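Local coordinates for MmeI (Methylophilus methylotrophus, PDB 5HR4), which is a type IIL restriction-modification enzyme that recognises and cleaves DNA at specific sequences and probably methylates adenine at N6 using S-adenosylmethionine, at a contact of chain A with DNA. Residues are numbered along the deposited sequence; one frame, centred on the assembly and turned at random.

A contact of chain A with DNA. Residues 645, 721-723, 725-726. With nucleotides of chain B.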
loop_
_atom_site.group_PDB
_atom_site.type_symbol
_atom_site.label_atom_id
_atom_site.label_comp_id
_atom_site.label_asym_id
_atom_site.label_seq_id
_atom_site.Cartn_x
_atom_site.Cartn_y
_atom_site.Cartn_z
ATOM N N LYS A 645 17.604 9.451 -21.829
ATOM C CA LYS A 645 17.224 8.118 -21.373
ATOM C C LYS A 645 17.845 7.074 -22.285
ATOM O O LYS A 645 17.565 7.068 -23.494
ATOM C CB LYS A 645 15.701 7.988 -21.360
ATOM C CG LYS A 645 15.163 6.609 -21.121
ATOM C CD LYS A 645 13.637 6.657 -20.947
ATOM C CE LYS A 645 13.034 5.247 -21.088
ATOM N NZ LYS A 645 11.553 5.148 -20.940
ATOM N N SER A 721 12.211 -6.056 -25.901
ATOM C CA SER A 721 11.370 -5.221 -25.046
ATOM C C SER A 721 9.903 -5.574 -25.241
ATOM O O SER A 721 9.534 -6.280 -26.175
ATOM C CB SER A 721 11.571 -3.740 -25.347
ATOM O OG SER A 721 10.789 -2.951 -24.465
ATOM N N SER A 722 9.047 -5.062 -24.349
ATOM C CA SER A 722 7.612 -5.195 -24.573
ATOM C C SER A 722 6.935 -3.898 -24.994
ATOM O O SER A 722 5.783 -3.945 -25.438
ATOM C CB SER A 722 6.904 -5.759 -23.337
ATOM O OG SER A 722 7.139 -4.947 -22.195
ATOM N N ALA A 723 7.607 -2.751 -24.900
ATOM C CA ALA A 723 7.010 -1.493 -25.330
ATOM C C ALA A 723 7.352 -1.247 -26.794
ATOM O O ALA A 723 8.534 -1.128 -27.153
ATOM C CB ALA A 723 7.484 -0.335 -24.457
ATOM N N PRO A 725 7.499 1.295 -28.735
ATOM C CA PRO A 725 8.507 2.320 -29.053
ATOM C C PRO A 725 9.923 1.881 -28.742
ATOM O O PRO A 725 10.869 2.344 -29.404
ATOM C CB PRO A 725 8.077 3.506 -28.183
ATOM C CG PRO A 725 6.606 3.328 -28.016
ATOM C CD PRO A 725 6.416 1.843 -27.896
ATOM N N THR A 726 10.107 1.000 -27.752
ATOM C CA THR A 726 11.453 0.519 -27.456
ATOM C C THR A 726 11.952 -0.407 -28.566
ATOM O O THR A 726 13.057 -0.208 -29.096
ATOM C CB THR A 726 11.487 -0.168 -26.089
ATOM O OG1 THR A 726 10.906 0.698 -25.109
ATOM C CG2 THR A 726 12.912 -0.444 -25.677
ATOM P P DG B 10 11.452 -0.976 -21.616
ATOM O OP1 DG B 10 12.194 -2.115 -22.211
ATOM O OP2 DG B 10 11.326 0.233 -22.461
ATOM O "O5'" DG B 10 9.983 -1.379 -21.118
ATOM C "C5'" DG B 10 9.797 -1.940 -19.803
ATOM C "C4'" DG B 10 8.419 -1.604 -19.222
ATOM O "O4'" DG B 10 8.458 -0.302 -18.592
ATOM C "C3'" DG B 10 7.264 -1.536 -20.219
ATOM O "O3'" DG B 10 6.082 -1.861 -19.552
ATOM C "C2'" DG B 10 7.268 -0.067 -20.616
ATOM C "C1'" DG B 10 7.590 0.589 -19.283
ATOM N N9 DG B 10 8.253 1.881 -19.401
ATOM C C8 DG B 10 9.294 2.203 -20.227
ATOM N N7 DG B 10 9.694 3.441 -20.104
ATOM C C5 DG B 10 8.859 3.973 -19.130
ATOM C C6 DG B 10 8.824 5.276 -18.568
ATOM O O6 DG B 10 9.551 6.255 -18.853
ATOM N N1 DG B 10 7.811 5.391 -17.588
ATOM C C2 DG B 10 6.961 4.367 -17.217
ATOM N N2 DG B 10 6.057 4.650 -16.291
ATOM N N3 DG B 10 6.994 3.148 -17.735
ATOM C C4 DG B 10 7.964 3.023 -18.687
ATOM P P DA B 11 4.840 -2.544 -20.308
ATOM O OP1 DA B 11 4.277 -3.463 -19.285
ATOM O OP2 DA B 11 5.208 -3.037 -21.659
ATOM O "O5'" DA B 11 3.837 -1.335 -20.506
ATOM C "C5'" DA B 11 3.097 -0.904 -19.420
ATOM C "C4'" DA B 11 2.710 0.518 -19.632
ATOM O "O4'" DA B 11 3.893 1.260 -19.961
ATOM C "C3'" DA B 11 1.747 0.726 -20.782
ATOM O "O3'" DA B 11 0.460 1.017 -20.242
ATOM C "C2'" DA B 11 2.355 1.901 -21.604
ATOM C "C1'" DA B 11 3.550 2.350 -20.765
ATOM N N9 DA B 11 4.759 2.728 -21.509
ATOM C C8 DA B 11 5.436 1.991 -22.439
ATOM N N7 DA B 11 6.522 2.578 -22.900
ATOM C C5 DA B 11 6.577 3.775 -22.195
ATOM C C6 DA B 11 7.494 4.865 -22.196
ATOM N N6 DA B 11 8.591 4.937 -22.975
ATOM N N1 DA B 11 7.230 5.882 -21.365
ATOM C C2 DA B 11 6.154 5.825 -20.593
ATOM N N3 DA B 11 5.237 4.880 -20.496
ATOM C C4 DA B 11 5.505 3.871 -21.325
ATOM P P DT B 12 -0.793 1.282 -21.201
ATOM O OP1 DT B 12 -2.018 1.214 -20.376
ATOM O OP2 DT B 12 -0.619 0.410 -22.395
ATOM O "O5'" DT B 12 -0.616 2.809 -21.638
ATOM C "C5'" DT B 12 -0.847 3.808 -20.706
ATOM C "C4'" DT B 12 -0.461 5.151 -21.268
ATOM O "O4'" DT B 12 0.952 5.158 -21.586
ATOM C "C3'" DT B 12 -1.188 5.539 -22.558
ATOM O "O3'" DT B 12 -1.928 6.711 -22.328
ATOM C "C2'" DT B 12 -0.052 5.779 -23.573
ATOM C "C1'" DT B 12 1.139 6.031 -22.659
ATOM N N1 DT B 12 2.455 5.761 -23.299
ATOM C C2 DT B 12 3.513 6.611 -23.056
ATOM O O2 DT B 12 3.446 7.566 -22.307
ATOM N N3 DT B 12 4.666 6.294 -23.715
ATOM C C4 DT B 12 4.866 5.244 -24.585
ATOM O O4 DT B 12 5.938 5.038 -25.127
ATOM C C5 DT B 12 3.726 4.401 -24.802
ATOM C C7 DT B 12 3.832 3.224 -25.724
ATOM C C6 DT B 12 2.584 4.699 -24.154
HETATM O O HOH W 1 8.923 2.543 -25.132
#
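Ser721 and Thr726 divide the two non-bridging oxygens of the DG10 phosphate between them. The hydroxyl OG of Ser721 donates to OP1 at 2.8 Å, and OG1 of Thr726, in the first turn of helix 724-729, donates to OP2 at 2.7 Å. Ser721 reaches the phosphate with OG anti to its backbone N (chi1 -177°), and the same OG accepts a bond from the amide N of Ala723 (3.2 Å), which should help orient the hydroxyl. On the base of DG10, Lys645 arrives from a separate loop. Its chain is fully extended, each torsion lying within about 16° of anti, and brings the amine NZ tip-on to the Hoogsteen edge in the major groove. There NZ donates to N7 at 2.7 Å and to O6 at 3.1 Å; this pair of adjacent acceptors is the signature of guanine, a geometry consistent with direct reading of the base.

One step on, OG of Ser722 donates to OP2 of the DA11 phosphate at 2.8 Å, and a chi1 of 57° puts that hydroxyl between the backbone N and the carbonyl carbon. The methyl CB of Ala723 lies close to N7 of the adenine, a contact of shape rather than a hydrogen bond. A water-mediated link also reaches DA11 and may contribute to its recognition: water 1 is held by OG1 of Thr726, and its legs to the adenine are longer, with N6 of DA11 at 3.2 Å from water 1 and N7 slightly farther. Thr726 thus links the DG10 backbone to the adenine edge.

At DT12 the contact is van der Waals: the ring of Pro725 rests against the 5-methyl and O4 side of thymine and probably favours this base, with CG of Pro725 3.6 Å from C7 of DT12.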